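Local structure of membrane-bound lytic murein transglycosylase (Agrobacterium tumefaciens, 2PNW) at residues A[300-305]-A[314-319]; A[304-309]-A[352-357]; A[15-20]-A[359-364]; A[95-100]-A[332-337]; A[23-28]-A[74-79]. The protein probably cleaves the glycan strands of peptidoglycan between N-acetylmuramic acid and N-acetylglucosamine, leaving 1,6-anhydromuramic acid ends, as lytic transglycosylases of the MltA family do. All blocks are in the same frame, centred on the assembly; numbering follows the deposited sequence.

Contact 1 (A[300-305]-A[314-319])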
# COMPACT_ATOMS: atom_id res chain seq x y z
N PHE A 300 -13.36 4.06 5.52
CA PHE A 300 -12.96 5.45 5.70
C PHE A 300 -13.62 6.25 4.61
O PHE A 300 -13.49 5.90 3.43
CB PHE A 300 -11.43 5.61 5.53
CG PHE A 300 -10.61 5.12 6.71
CD1 PHE A 300 -10.00 6.03 7.57
CD2 PHE A 300 -10.41 3.76 6.92
CE1 PHE A 300 -9.21 5.58 8.65
CE2 PHE A 300 -9.66 3.29 8.02
CZ PHE A 300 -9.05 4.21 8.88
N PHE A 301 -14.31 7.34 4.98
CA PHE A 301 -14.80 8.30 3.99
C PHE A 301 -13.76 9.40 3.82
O PHE A 301 -13.38 10.05 4.81
CB PHE A 301 -16.16 8.88 4.38
CG PHE A 301 -16.81 9.70 3.27
CD1 PHE A 301 -17.54 9.09 2.27
CD2 PHE A 301 -16.66 11.09 3.25
CE1 PHE A 301 -18.11 9.85 1.23
CE2 PHE A 301 -17.22 11.84 2.23
CZ PHE A 301 -17.95 11.23 1.23
N ILE A 302 -13.29 9.60 2.59
CA ILE A 302 -12.19 10.52 2.33
C ILE A 302 -12.72 11.66 1.49
O ILE A 302 -13.32 11.43 0.44
CB ILE A 302 -11.00 9.81 1.61
CG1 ILE A 302 -10.51 8.59 2.42
CG2 ILE A 302 -9.88 10.80 1.29
CD1 ILE A 302 -10.05 8.93 3.81
N HIS A 303 -12.53 12.88 1.98
CA HIS A 303 -12.98 14.08 1.28
C HIS A 303 -11.77 14.95 0.94
O HIS A 303 -11.14 15.51 1.84
CB HIS A 303 -13.99 14.87 2.13
CG HIS A 303 -14.48 16.12 1.47
ND1 HIS A 303 -14.55 17.33 2.13
CD2 HIS A 303 -14.91 16.36 0.21
CE1 HIS A 303 -15.01 18.26 1.31
NE2 HIS A 303 -15.24 17.70 0.13
N ALA A 304 -11.44 15.03 -0.35
CA ALA A 304 -10.26 15.77 -0.82
C ALA A 304 -10.70 16.68 -1.95
O ALA A 304 -10.53 16.33 -3.12
CB ALA A 304 -9.14 14.81 -1.27
N PRO A 305 -11.28 17.83 -1.60
CA PRO A 305 -11.93 18.66 -2.62
C PRO A 305 -10.98 19.23 -3.68
O PRO A 305 -11.40 19.43 -4.82
CB PRO A 305 -12.61 19.77 -1.79
CG PRO A 305 -11.82 19.85 -0.55
CD PRO A 305 -11.39 18.43 -0.26
N LYS A 314 -14.62 16.61 -10.82
CA LYS A 314 -15.39 16.75 -9.57
C LYS A 314 -14.51 16.44 -8.34
O LYS A 314 -13.53 15.71 -8.47
CB LYS A 314 -16.60 15.82 -9.59
CG LYS A 314 -17.70 16.20 -10.58
CD LYS A 314 -18.88 15.25 -10.40
CE LYS A 314 -20.01 15.50 -11.37
NZ LYS A 314 -21.13 14.53 -11.13
N PRO A 315 -14.85 17.00 -7.16
CA PRO A 315 -14.08 16.70 -5.96
C PRO A 315 -14.14 15.23 -5.53
O PRO A 315 -15.17 14.57 -5.66
CB PRO A 315 -14.72 17.59 -4.89
CG PRO A 315 -16.08 17.92 -5.41
CD PRO A 315 -15.93 17.97 -6.89
N PHE A 316 -13.01 14.73 -5.04
CA PHE A 316 -12.90 13.38 -4.50
C PHE A 316 -13.65 13.31 -3.17
O PHE A 316 -13.33 14.04 -2.24
CB PHE A 316 -11.41 13.06 -4.29
CG PHE A 316 -11.13 11.62 -3.92
CD1 PHE A 316 -10.77 10.70 -4.90
CD2 PHE A 316 -11.19 11.20 -2.59
CE1 PHE A 316 -10.49 9.37 -4.58
CE2 PHE A 316 -10.91 9.85 -2.26
CZ PHE A 316 -10.56 8.94 -3.27
N ALA A 317 -14.66 12.46 -3.10
CA ALA A 317 -15.42 12.26 -1.86
C ALA A 317 -16.06 10.89 -1.91
O ALA A 317 -17.13 10.72 -2.49
CB ALA A 317 -16.51 13.35 -1.69
N ARG A 318 -15.40 9.90 -1.30
CA ARG A 318 -15.89 8.52 -1.42
C ARG A 318 -15.54 7.68 -0.22
O ARG A 318 -14.58 7.98 0.50
CB ARG A 318 -15.37 7.86 -2.71
CG ARG A 318 -13.89 7.65 -2.79
CD ARG A 318 -13.48 7.01 -4.12
NE ARG A 318 -13.49 7.97 -5.24
CZ ARG A 318 -12.84 7.77 -6.39
NH1 ARG A 318 -12.13 6.66 -6.59
NH2 ARG A 318 -12.90 8.68 -7.36
N LEU A 319 -16.34 6.66 0.00
CA LEU A 319 -16.09 5.65 1.03
C LEU A 319 -15.13 4.60 0.51
O LEU A 319 -15.30 4.07 -0.60
CB LEU A 319 -17.39 4.99 1.45
CG LEU A 319 -17.32 4.11 2.71
CD1 LEU A 319 -16.90 4.92 3.96
CD2 LEU A 319 -18.66 3.46 2.94
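Pro-315 meets Pro-305 at the exposed end of the contact, with Pro-315 CB 3.8 Å from Pro-305 CA. Phe-316 follows, in a hydrogen-bonded pair with Ala-304. Ala-304 N donates to Phe-316 O at 2.9 Å. Phe-316 CG is anti to its backbone N (chi1 -172°), and the side chain lies beside that of Ile-302, pointing the same way. Phe-316 CE2 comes within 3.8 Å of Ile-302 CG2, and Ile-302 CB sits at the ring edge, in its plane. Ala-317 is in a non-hydrogen-bonded pair with His-303. Its CB is touched by Phe-301 CZ and by His-303 CD2, each at 3.9 Å. Arg-318 pairs with Ile-302 through two backbone bonds. The one from Ile-302 N to Arg-318 O is nearly straight (173°), while Arg-318 N to Ile-302 O is longer at 3.1 Å. Arg-318 N also lies over one face of the Phe-301 ring. The Arg-318 guanidinium turns to other partners, a salt bridge with Asp-311 and a hydrogen bond to Gly-284 O, and Phe-316 CE1 sits over its centre. Leu-319 ends the row opposite Phe-301, with Leu-319 CD1 3.6 Å from Phe-300 O. The axes of strands 300-304 and 316-319 run antiparallel (179°). This is a beta hairpin of the 3D domain, consistent with the double-psi beta-barrel fold of its clan.

Contact 2 (A[304-309]-A[352-357])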
# COMPACT_ATOMS: atom_id res chain seq x y z
N ALA A 304 -11.44 15.03 -0.35
CA ALA A 304 -10.26 15.77 -0.82
C ALA A 304 -10.70 16.68 -1.95
O ALA A 304 -10.53 16.33 -3.12
CB ALA A 304 -9.14 14.81 -1.27
N PRO A 305 -11.28 17.83 -1.60
CA PRO A 305 -11.93 18.66 -2.62
C PRO A 305 -10.98 19.23 -3.68
O PRO A 305 -11.40 19.43 -4.82
CB PRO A 305 -12.61 19.77 -1.79
CG PRO A 305 -11.82 19.85 -0.55
CD PRO A 305 -11.39 18.43 -0.26
N THR A 306 -9.71 19.45 -3.35
CA THR A 306 -8.72 19.88 -4.36
C THR A 306 -8.31 18.76 -5.33
O THR A 306 -7.65 19.01 -6.35
CB THR A 306 -7.44 20.51 -3.74
OG1 THR A 306 -6.73 19.54 -2.96
CG2 THR A 306 -7.78 21.71 -2.87
N LEU A 307 -8.69 17.52 -5.01
CA LEU A 307 -8.36 16.37 -5.86
C LEU A 307 -9.51 16.09 -6.81
O LEU A 307 -10.56 15.56 -6.40
CB LEU A 307 -8.06 15.14 -5.00
CG LEU A 307 -7.75 13.80 -5.67
CD1 LEU A 307 -6.52 13.88 -6.56
CD2 LEU A 307 -7.55 12.75 -4.55
N THR A 308 -9.31 16.43 -8.09
CA THR A 308 -10.38 16.41 -9.07
C THR A 308 -10.16 15.45 -10.22
O THR A 308 -11.12 15.06 -10.88
CB THR A 308 -10.63 17.83 -9.64
OG1 THR A 308 -9.42 18.33 -10.23
CG2 THR A 308 -11.06 18.77 -8.54
N HIS A 309 -8.92 15.03 -10.44
CA HIS A 309 -8.61 14.24 -11.63
C HIS A 309 -8.92 12.74 -11.52
O HIS A 309 -8.75 12.01 -12.49
CB HIS A 309 -7.17 14.50 -12.13
CG HIS A 309 -6.10 13.86 -11.30
ND1 HIS A 309 -5.60 14.44 -10.15
CD2 HIS A 309 -5.39 12.72 -11.49
CE1 HIS A 309 -4.65 13.67 -9.65
NE2 HIS A 309 -4.50 12.63 -10.45
N VAL A 352 -1.10 12.68 -7.33
CA VAL A 352 -1.95 12.82 -6.14
C VAL A 352 -1.08 13.22 -4.97
O VAL A 352 -0.12 12.53 -4.62
CB VAL A 352 -2.77 11.52 -5.80
CG1 VAL A 352 -3.60 11.73 -4.51
CG2 VAL A 352 -3.64 11.13 -6.96
N ARG A 353 -1.43 14.35 -4.35
CA ARG A 353 -0.66 14.92 -3.27
C ARG A 353 -1.55 16.03 -2.72
O ARG A 353 -1.37 17.21 -3.06
CB ARG A 353 0.70 15.43 -3.81
CG ARG A 353 1.64 16.03 -2.79
CD ARG A 353 3.09 16.23 -3.32
NE ARG A 353 3.20 16.95 -4.60
CZ ARG A 353 3.16 18.29 -4.75
NH1 ARG A 353 2.99 19.10 -3.71
NH2 ARG A 353 3.29 18.81 -5.97
N ASN A 354 -2.55 15.66 -1.92
CA ASN A 354 -3.67 16.57 -1.64
C ASN A 354 -4.11 16.52 -0.19
O ASN A 354 -4.09 15.46 0.45
CB ASN A 354 -4.89 16.26 -2.52
CG ASN A 354 -4.67 16.54 -4.00
OD1 ASN A 354 -4.10 15.73 -4.72
ND2 ASN A 354 -5.17 17.67 -4.47
N GLU A 355 -4.52 17.68 0.32
CA GLU A 355 -5.15 17.75 1.63
C GLU A 355 -6.46 16.98 1.61
O GLU A 355 -7.15 16.95 0.59
CB GLU A 355 -5.44 19.20 2.02
CG GLU A 355 -4.26 19.94 2.57
CD GLU A 355 -4.64 21.37 2.95
OE1 GLU A 355 -5.42 21.55 3.91
OE2 GLU A 355 -4.15 22.30 2.28
N ALA A 356 -6.80 16.36 2.73
CA ALA A 356 -8.02 15.56 2.82
C ALA A 356 -8.56 15.53 4.23
O ALA A 356 -7.80 15.58 5.18
CB ALA A 356 -7.76 14.11 2.32
N ASP A 357 -9.88 15.42 4.36
CA ASP A 357 -10.51 15.15 5.65
C ASP A 357 -10.79 13.64 5.71
O ASP A 357 -11.38 13.10 4.77
CB ASP A 357 -11.82 15.94 5.81
CG ASP A 357 -11.60 17.46 5.99
OD1 ASP A 357 -10.50 17.87 6.43
OD2 ASP A 357 -12.53 18.24 5.70
O HOH W 1 -4.47 19.99 -1.43
O HOH W 2 -8.14 18.86 -0.85
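The side-chain amide of Asn-354 lies against Thr-306 and Leu-307. At its edge, Asn-354 ND2 donates to Thr-306 OG1 at 2.9 Å. The bond is nearly straight (169°) and stays in the amide plane. Over one face sits Leu-307, whose CB is 3.8 Å from Asn-354 CG. Leu-307 CD1 covers the carbonyl end of the same face, 3.6 Å from Asn-354 OD1. From the other side, Arg-353 N donates to Asn-354 OD1 from above the carbonyl plane. Both polar ends of the amide are therefore bonded, which fixes its flip. The His-309 ring meets Val-352, with His-309 CE1 3.8 Å from Val-352 CG2, and His-309 NE2 bonds to Leu-348 O. Leu-307 CD1 packs on Val-352 CG2 (4.0 Å), the side chains crossing at about a right angle. Two waters bridge the segments. Water 1 joins Thr-306 OG1 to Glu-355 N, and water 2 accepts from Thr-306 N and donates to Glu-355 O. Further along, Ala-304 CB packs on Ala-356 CB at 3.9 Å. The 304-309 segment holds a type I beta turn, closed by Leu-307 N to Ala-304 O. It is the start of the hairpin loop after strand 299-304, laid against strand 353-363 within the 3D domain.

Contact 3 (A[15-20]-A[359-364])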
# COMPACT_ATOMS: atom_id res chain seq x y z
N ARG A 15 -24.78 13.34 7.53
CA ARG A 15 -24.98 14.67 6.94
C ARG A 15 -23.73 15.54 6.92
O ARG A 15 -23.65 16.48 6.14
CB ARG A 15 -26.08 15.45 7.68
CG ARG A 15 -27.48 15.20 7.17
CD ARG A 15 -28.13 14.03 7.86
NE ARG A 15 -29.52 14.34 8.21
CZ ARG A 15 -30.33 13.51 8.88
NH1 ARG A 15 -29.90 12.31 9.27
NH2 ARG A 15 -31.58 13.88 9.15
N ASP A 16 -22.77 15.25 7.79
CA ASP A 16 -21.53 16.02 7.85
C ASP A 16 -20.46 15.55 6.87
O ASP A 16 -19.41 16.19 6.74
CB ASP A 16 -20.98 16.01 9.28
CG ASP A 16 -21.90 16.72 10.28
OD1 ASP A 16 -22.35 17.85 9.97
OD2 ASP A 16 -22.16 16.15 11.37
N LEU A 17 -20.70 14.43 6.19
CA LEU A 17 -19.72 13.88 5.26
C LEU A 17 -20.00 14.45 3.89
O LEU A 17 -20.96 14.05 3.24
CB LEU A 17 -19.79 12.34 5.24
CG LEU A 17 -19.00 11.47 6.23
CD1 LEU A 17 -19.07 11.98 7.64
CD2 LEU A 17 -19.52 10.02 6.16
N PRO A 18 -19.17 15.41 3.44
CA PRO A 18 -19.46 16.09 2.18
C PRO A 18 -19.45 15.12 1.01
O PRO A 18 -18.48 14.36 0.82
CB PRO A 18 -18.33 17.11 2.06
CG PRO A 18 -17.83 17.30 3.47
CD PRO A 18 -17.94 15.93 4.07
N GLY A 19 -20.54 15.11 0.25
CA GLY A 19 -20.69 14.25 -0.90
C GLY A 19 -21.13 12.82 -0.58
O GLY A 19 -21.25 12.03 -1.49
N TRP A 20 -21.35 12.51 0.70
CA TRP A 20 -21.83 11.18 1.11
C TRP A 20 -23.03 10.75 0.27
O TRP A 20 -23.05 9.67 -0.33
CB TRP A 20 -22.19 11.14 2.61
CG TRP A 20 -22.89 9.87 3.02
CD1 TRP A 20 -24.23 9.70 3.26
CD2 TRP A 20 -22.28 8.59 3.20
NE1 TRP A 20 -24.48 8.39 3.60
CE2 TRP A 20 -23.30 7.69 3.56
CE3 TRP A 20 -20.96 8.13 3.10
CZ2 TRP A 20 -23.05 6.33 3.82
CZ3 TRP A 20 -20.71 6.77 3.37
CH2 TRP A 20 -21.75 5.90 3.72
N TYR A 359 -12.71 10.48 7.65
CA TYR A 359 -13.75 10.09 8.61
C TYR A 359 -13.75 8.57 8.65
O TYR A 359 -13.83 7.93 7.61
CB TYR A 359 -15.16 10.57 8.19
CG TYR A 359 -15.30 12.05 7.87
CD1 TYR A 359 -15.82 12.93 8.83
CD2 TYR A 359 -14.93 12.56 6.63
CE1 TYR A 359 -15.96 14.29 8.55
CE2 TYR A 359 -15.05 13.93 6.34
CZ TYR A 359 -15.57 14.79 7.31
OH TYR A 359 -15.73 16.14 7.01
N ILE A 360 -13.66 7.98 9.84
CA ILE A 360 -13.69 6.52 9.96
C ILE A 360 -15.10 6.08 10.36
O ILE A 360 -15.79 6.78 11.14
CB ILE A 360 -12.58 5.99 10.95
CG1 ILE A 360 -12.48 4.46 10.92
CG2 ILE A 360 -12.82 6.49 12.39
CD1 ILE A 360 -11.31 3.90 11.78
N LEU A 361 -15.56 4.96 9.81
CA LEU A 361 -16.88 4.46 10.17
C LEU A 361 -16.67 3.30 11.13
O LEU A 361 -16.10 2.27 10.75
CB LEU A 361 -17.68 4.01 8.95
CG LEU A 361 -17.97 4.99 7.79
CD1 LEU A 361 -19.05 4.39 6.88
CD2 LEU A 361 -18.41 6.34 8.28
N LEU A 362 -17.11 3.46 12.38
CA LEU A 362 -16.93 2.39 13.37
C LEU A 362 -18.17 1.53 13.46
O LEU A 362 -19.28 2.06 13.49
CB LEU A 362 -16.60 2.95 14.76
CG LEU A 362 -15.43 3.93 14.86
CD1 LEU A 362 -15.12 4.22 16.31
CD2 LEU A 362 -14.19 3.34 14.17
N PRO A 363 -17.99 0.20 13.55
CA PRO A 363 -19.10 -0.70 13.82
C PRO A 363 -19.82 -0.19 15.07
O PRO A 363 -19.16 0.26 16.04
CB PRO A 363 -18.40 -2.03 14.15
CG PRO A 363 -17.08 -1.96 13.43
CD PRO A 363 -16.70 -0.52 13.42
N ARG A 364 -21.15 -0.25 15.08
CA ARG A 364 -21.87 0.50 16.10
C ARG A 364 -21.68 0.02 17.55
O ARG A 364 -21.68 0.84 18.46
CB ARG A 364 -23.32 0.86 15.69
CG ARG A 364 -24.40 -0.15 15.92
CD ARG A 364 -25.74 0.30 15.28
NE ARG A 364 -26.19 1.62 15.74
CZ ARG A 364 -26.07 2.76 15.06
NH1 ARG A 364 -26.51 3.89 15.59
NH2 ARG A 364 -25.51 2.78 13.85
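Tyr-359 reaches from strand 353-363 of the 3D domain to Leu-17, Pro-18 and Asp-16, in the loop between strand 8-11 and helix 28-39. Tyr-359 CB starts 4.2 Å from Leu-17 CD1. With CG anti to the carbonyl carbon (chi1 -53°), Tyr-359 CG lies 3.8 Å from Leu-17 CD1. This methyl sits over the ring face, offset toward the rim, with Tyr-359 CD1 its closest ring atom at 3.6 Å. Tyr-359 CE1 is still 4.0 Å from Leu-17 CD1. The geometry is that of a CH-pi contact, with Leu-17 CD1 24° off the ring normal. Past the middle of the ring the partner changes. Tyr-359 CE2 and CZ are each 4.2 Å from Pro-18 CD, and the two side chains cross at about a right angle. At the tip, Tyr-359 OH is 3.7 Å from Pro-18 CD and equally far from Asp-16 O. Leu-17 also packs on Phe-301. Two residues along, Leu-361 CD1 is 4.4 Å from Trp-20 CH2, while Trp-20 NE1 bonds to Glu-80. A type II turn from Leu-17 to Trp-20 shapes the loop. No hydrogen bond crosses between the segments. Apolar and CH-pi packing holds the loop, so the fit depends on shape.

Contact 4 (A[95-100]-A[332-337])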
# COMPACT_ATOMS: atom_id res chain seq x y z
N SER A 95 -4.50 19.11 8.81
CA SER A 95 -5.52 18.31 8.11
C SER A 95 -4.93 16.97 7.63
O SER A 95 -3.72 16.74 7.74
CB SER A 95 -6.13 19.10 6.95
OG SER A 95 -5.17 19.37 5.93
N GLY A 96 -5.78 16.08 7.13
CA GLY A 96 -5.28 14.82 6.59
C GLY A 96 -4.62 15.06 5.25
O GLY A 96 -4.65 16.18 4.70
N PHE A 97 -4.03 13.99 4.69
CA PHE A 97 -3.26 14.10 3.46
C PHE A 97 -3.28 12.79 2.68
O PHE A 97 -3.08 11.71 3.26
CB PHE A 97 -1.81 14.48 3.79
CG PHE A 97 -1.02 14.95 2.61
CD1 PHE A 97 -1.21 16.24 2.10
CD2 PHE A 97 -0.09 14.12 2.00
CE1 PHE A 97 -0.48 16.69 0.99
CE2 PHE A 97 0.65 14.56 0.89
CZ PHE A 97 0.44 15.85 0.39
N VAL A 98 -3.54 12.88 1.38
CA VAL A 98 -3.53 11.69 0.52
C VAL A 98 -2.52 11.77 -0.62
O VAL A 98 -2.30 12.83 -1.22
CB VAL A 98 -4.92 11.32 -0.04
CG1 VAL A 98 -5.83 10.84 1.09
CG2 VAL A 98 -5.55 12.50 -0.82
N THR A 99 -1.88 10.62 -0.85
CA THR A 99 -1.13 10.38 -2.05
C THR A 99 -1.81 9.20 -2.75
O THR A 99 -2.93 8.79 -2.35
CB THR A 99 0.36 10.16 -1.75
OG1 THR A 99 0.51 9.13 -0.75
CG2 THR A 99 1.00 11.46 -1.20
N ALA A 100 -1.18 8.66 -3.78
CA ALA A 100 -1.79 7.52 -4.48
C ALA A 100 -0.75 6.50 -4.90
O ALA A 100 0.44 6.82 -5.01
CB ALA A 100 -2.62 7.97 -5.69
N PRO A 332 -2.37 9.43 11.67
CA PRO A 332 -3.76 8.99 11.80
C PRO A 332 -4.64 9.39 10.63
O PRO A 332 -5.60 8.71 10.36
CB PRO A 332 -4.24 9.70 13.08
CG PRO A 332 -3.34 10.94 13.18
CD PRO A 332 -2.00 10.42 12.71
N ALA A 333 -4.32 10.50 9.96
CA ALA A 333 -5.08 10.93 8.80
C ALA A 333 -4.22 11.02 7.55
O ALA A 333 -4.32 11.98 6.78
CB ALA A 333 -5.82 12.24 9.09
N ARG A 334 -3.40 9.99 7.35
CA ARG A 334 -2.56 9.84 6.17
C ARG A 334 -3.02 8.61 5.36
O ARG A 334 -3.26 7.54 5.95
CB ARG A 334 -1.11 9.66 6.60
CG ARG A 334 -0.11 9.54 5.46
CD ARG A 334 0.16 10.85 4.74
NE ARG A 334 1.27 10.67 3.81
CZ ARG A 334 1.16 10.26 2.54
NH1 ARG A 334 -0.03 10.01 2.01
NH2 ARG A 334 2.25 10.12 1.80
N GLY A 335 -3.14 8.76 4.05
CA GLY A 335 -3.58 7.64 3.21
C GLY A 335 -2.99 7.60 1.83
O GLY A 335 -2.54 8.62 1.28
N ASP A 336 -2.98 6.40 1.24
CA ASP A 336 -2.51 6.23 -0.12
C ASP A 336 -3.67 5.59 -0.87
O ASP A 336 -4.07 4.45 -0.55
CB ASP A 336 -1.32 5.29 -0.13
CG ASP A 336 -0.20 5.73 -1.05
OD1 ASP A 336 -0.29 6.78 -1.69
OD2 ASP A 336 0.81 5.02 -1.10
N ILE A 337 -4.20 6.30 -1.86
CA ILE A 337 -5.36 5.85 -2.65
C ILE A 337 -4.89 4.93 -3.77
O ILE A 337 -4.03 5.30 -4.57
CB ILE A 337 -6.10 7.06 -3.30
CG1 ILE A 337 -6.70 7.99 -2.23
CG2 ILE A 337 -7.15 6.60 -4.32
CD1 ILE A 337 -6.94 9.41 -2.74
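The hydroxyl of Thr-99 binds both Arg-334 and Asp-336. Thr-99 OG1 donates to Asp-336 OD1 at 2.7 Å, meeting it from above the carboxylate plane. The same oxygen accepts from Arg-334 NH1 at 2.9 Å and from Arg-334 NH2 at 3.2 Å. The arginine thus grips one atom end-on with two nitrogens, and OG1 lies in the guanidinium plane. Arg-334 is bent at chi2 (73°), which turns its CD back over Phe-97 O. The ring of Phe-97 lies beside the arginine with its edge toward one guanidinium face, Phe-97 CD2 being 4.1 Å from Arg-334 CZ. The two planes stand 84° apart. Beneath these side chains strand 96-109, running into the MltA-specific insert domain, pairs parallel with strand 334-341 of the 3D domain. Backbone bonds alternate from Phe-97 N to Ala-333 O through to Ile-337 N to Thr-99 O. The start is tight, with Gly-96 CA 3.0 Å from Ala-333 O. On the opposite face of the sheet, Ile-337 CD1 packs on Val-98 CB at 3.9 Å. Val-98 also packs on Phe-358, and Ile-337 on Phe-316. With two N-H groups pointing in and its proton given to Asp-336, the Thr-99 hydroxyl has a set direction.

Contact 5 (A[23-28]-A[74-79])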
# COMPACT_ATOMS: atom_id res chain seq x y z
N ASP A 23 -22.24 9.38 -3.23
CA ASP A 23 -21.30 8.25 -3.39
C ASP A 23 -22.05 6.94 -3.61
O ASP A 23 -23.12 6.71 -3.04
CB ASP A 23 -20.37 8.15 -2.17
CG ASP A 23 -19.19 7.19 -2.40
OD1 ASP A 23 -18.64 7.15 -3.53
OD2 ASP A 23 -18.81 6.49 -1.44
N ASP A 24 -21.48 6.07 -4.45
CA ASP A 24 -22.01 4.74 -4.68
C ASP A 24 -21.00 3.71 -4.16
O ASP A 24 -20.09 3.33 -4.90
CB ASP A 24 -22.26 4.49 -6.19
CG ASP A 24 -22.69 3.05 -6.49
OD1 ASP A 24 -22.89 2.25 -5.55
OD2 ASP A 24 -22.82 2.70 -7.69
N PRO A 25 -21.15 3.27 -2.89
CA PRO A 25 -20.17 2.31 -2.31
C PRO A 25 -20.46 0.81 -2.57
O PRO A 25 -20.00 -0.07 -1.78
CB PRO A 25 -20.23 2.64 -0.81
CG PRO A 25 -21.70 2.97 -0.59
CD PRO A 25 -22.14 3.70 -1.88
N ARG A 26 -21.18 0.49 -3.64
CA ARG A 26 -21.53 -0.91 -3.91
C ARG A 26 -20.35 -1.86 -4.07
O ARG A 26 -20.46 -3.02 -3.69
CB ARG A 26 -22.50 -1.05 -5.11
CG ARG A 26 -23.94 -0.82 -4.69
CD ARG A 26 -24.90 -0.93 -5.90
NE ARG A 26 -24.62 0.12 -6.88
CZ ARG A 26 -25.23 0.24 -8.05
NH1 ARG A 26 -26.21 -0.60 -8.39
NH2 ARG A 26 -24.88 1.20 -8.88
N LYS A 27 -19.22 -1.37 -4.60
CA LYS A 27 -18.03 -2.24 -4.76
C LYS A 27 -17.40 -2.67 -3.43
O LYS A 27 -16.58 -3.59 -3.39
CB LYS A 27 -16.96 -1.56 -5.60
CG LYS A 27 -17.32 -1.43 -7.07
CD LYS A 27 -16.16 -0.83 -7.85
CE LYS A 27 -16.58 -0.63 -9.31
NZ LYS A 27 -15.42 -0.22 -10.15
N LEU A 28 -17.80 -2.01 -2.34
CA LEU A 28 -17.27 -2.37 -1.02
C LEU A 28 -17.86 -3.65 -0.49
O LEU A 28 -17.30 -4.24 0.41
CB LEU A 28 -17.51 -1.26 -0.00
CG LEU A 28 -16.93 0.12 -0.32
CD1 LEU A 28 -16.93 0.92 0.96
CD2 LEU A 28 -15.52 0.07 -0.92
N GLN A 74 -29.39 1.84 -1.15
CA GLN A 74 -29.39 0.71 -0.20
C GLN A 74 -27.99 0.46 0.37
O GLN A 74 -27.84 0.11 1.56
CB GLN A 74 -29.91 -0.55 -0.85
CG GLN A 74 -31.43 -0.59 -0.93
CD GLN A 74 -31.93 -1.71 -1.79
OE1 GLN A 74 -31.17 -2.60 -2.17
NE2 GLN A 74 -33.22 -1.68 -2.12
N ALA A 75 -26.98 0.67 -0.46
CA ALA A 75 -25.56 0.54 -0.03
C ALA A 75 -25.19 1.58 1.03
O ALA A 75 -24.63 1.24 2.08
CB ALA A 75 -24.66 0.67 -1.23
N ARG A 76 -25.50 2.85 0.78
CA ARG A 76 -25.26 3.90 1.78
C ARG A 76 -26.05 3.62 3.05
O ARG A 76 -25.54 3.82 4.16
CB ARG A 76 -25.62 5.29 1.24
CG ARG A 76 -24.72 5.78 0.11
CD ARG A 76 -24.99 7.24 -0.23
NE ARG A 76 -26.37 7.41 -0.68
CZ ARG A 76 -26.76 7.37 -1.95
NH1 ARG A 76 -25.88 7.17 -2.93
NH2 ARG A 76 -28.05 7.55 -2.25
N GLN A 77 -27.30 3.15 2.91
CA GLN A 77 -28.17 2.91 4.06
C GLN A 77 -27.61 1.83 4.96
O GLN A 77 -27.73 1.91 6.18
CB GLN A 77 -29.60 2.54 3.62
CG GLN A 77 -30.57 2.36 4.81
CD GLN A 77 -30.81 3.66 5.57
OE1 GLN A 77 -31.26 4.66 5.00
NE2 GLN A 77 -30.53 3.66 6.87
N PHE A 78 -27.00 0.81 4.36
CA PHE A 78 -26.32 -0.19 5.15
C PHE A 78 -25.38 0.45 6.18
O PHE A 78 -25.41 0.11 7.37
CB PHE A 78 -25.51 -1.15 4.27
CG PHE A 78 -24.63 -2.06 5.07
CD1 PHE A 78 -25.18 -3.15 5.74
CD2 PHE A 78 -23.25 -1.81 5.20
CE1 PHE A 78 -24.37 -4.00 6.54
CE2 PHE A 78 -22.45 -2.62 5.99
CZ PHE A 78 -23.01 -3.73 6.66
N PHE A 79 -24.53 1.36 5.71
CA PHE A 79 -23.54 2.00 6.59
C PHE A 79 -24.18 2.93 7.61
O PHE A 79 -23.76 2.96 8.78
CB PHE A 79 -22.44 2.72 5.77
CG PHE A 79 -21.55 1.77 5.02
CD1 PHE A 79 -20.56 1.04 5.69
CD2 PHE A 79 -21.74 1.56 3.66
CE1 PHE A 79 -19.76 0.11 5.00
CE2 PHE A 79 -20.94 0.63 2.97
CZ PHE A 79 -19.96 -0.09 3.65
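Arg-76 reaches past Pro-25 to the backbone of Asp-23. Arg-76 NH1 donates to Asp-23 O at 2.8 Å with an angle of 157°, and the oxygen lies in the guanidinium plane. The chain is bent at chi3 (-61°), which places NE for this turn. Pro-25 fits against the helix, with its CG 3.8 Å from Ala-75 CB. Its CD meets Arg-76 CG at 3.9 Å, the two side chains crossing at about a right angle. Arg-26 CG also touches Ala-75 CB. Deeper in, Leu-28 CD1 approaches Phe-79 CZ at 4.2 Å. The loop side is a type I beta turn from Pro-25 to Leu-28 that leads into helix 28-39, packed on helix 72-82. An Asx turn overlaps its start, Arg-26 N donating to Asp-24 OD1. The Arg-26 guanidinium comes to the same carboxylate side-on, and its salt bridge from Arg-26 NH2 to Asp-24 OD2 measures 2.8 Å. Arg-76 NH2 has a second partner in Glu-73. Asp-23 uses its carboxylate on Arg-285 and on Leu-319 N, which ties the loop to strand 316-324. Phe-79 is backed by Phe-78, whose CD2 lies 3.7 Å above the plane of the Phe-79 ring, over its centre.

In the fold
Contacts 1, 2 and 4 sit close together, with centres 8 to 11 Å apart. Strand 353-363 lies between strands 299-304 and 96-109. It bonds to contact 1 through His-303 O and Asp-357 N (2.8 Å) and to contact 4 through Asn-354 O and Val-98 N (2.8 Å). Contact 3 uses the far end of that strand, and Phe-301 N bonds to Tyr-359 O at 2.7 Å. Contact 5 lies about 12 Å from contact 3, centre to centre, and packs on contact 1 through Phe-79 CE2 and Leu-319 CD2 (3.6 Å). Its centre is about 22 Å from that of contact 4, which joins the MltA-specific insert domain to the 3D domain. In MltA relatives the glycan lies in the groove between the two domains.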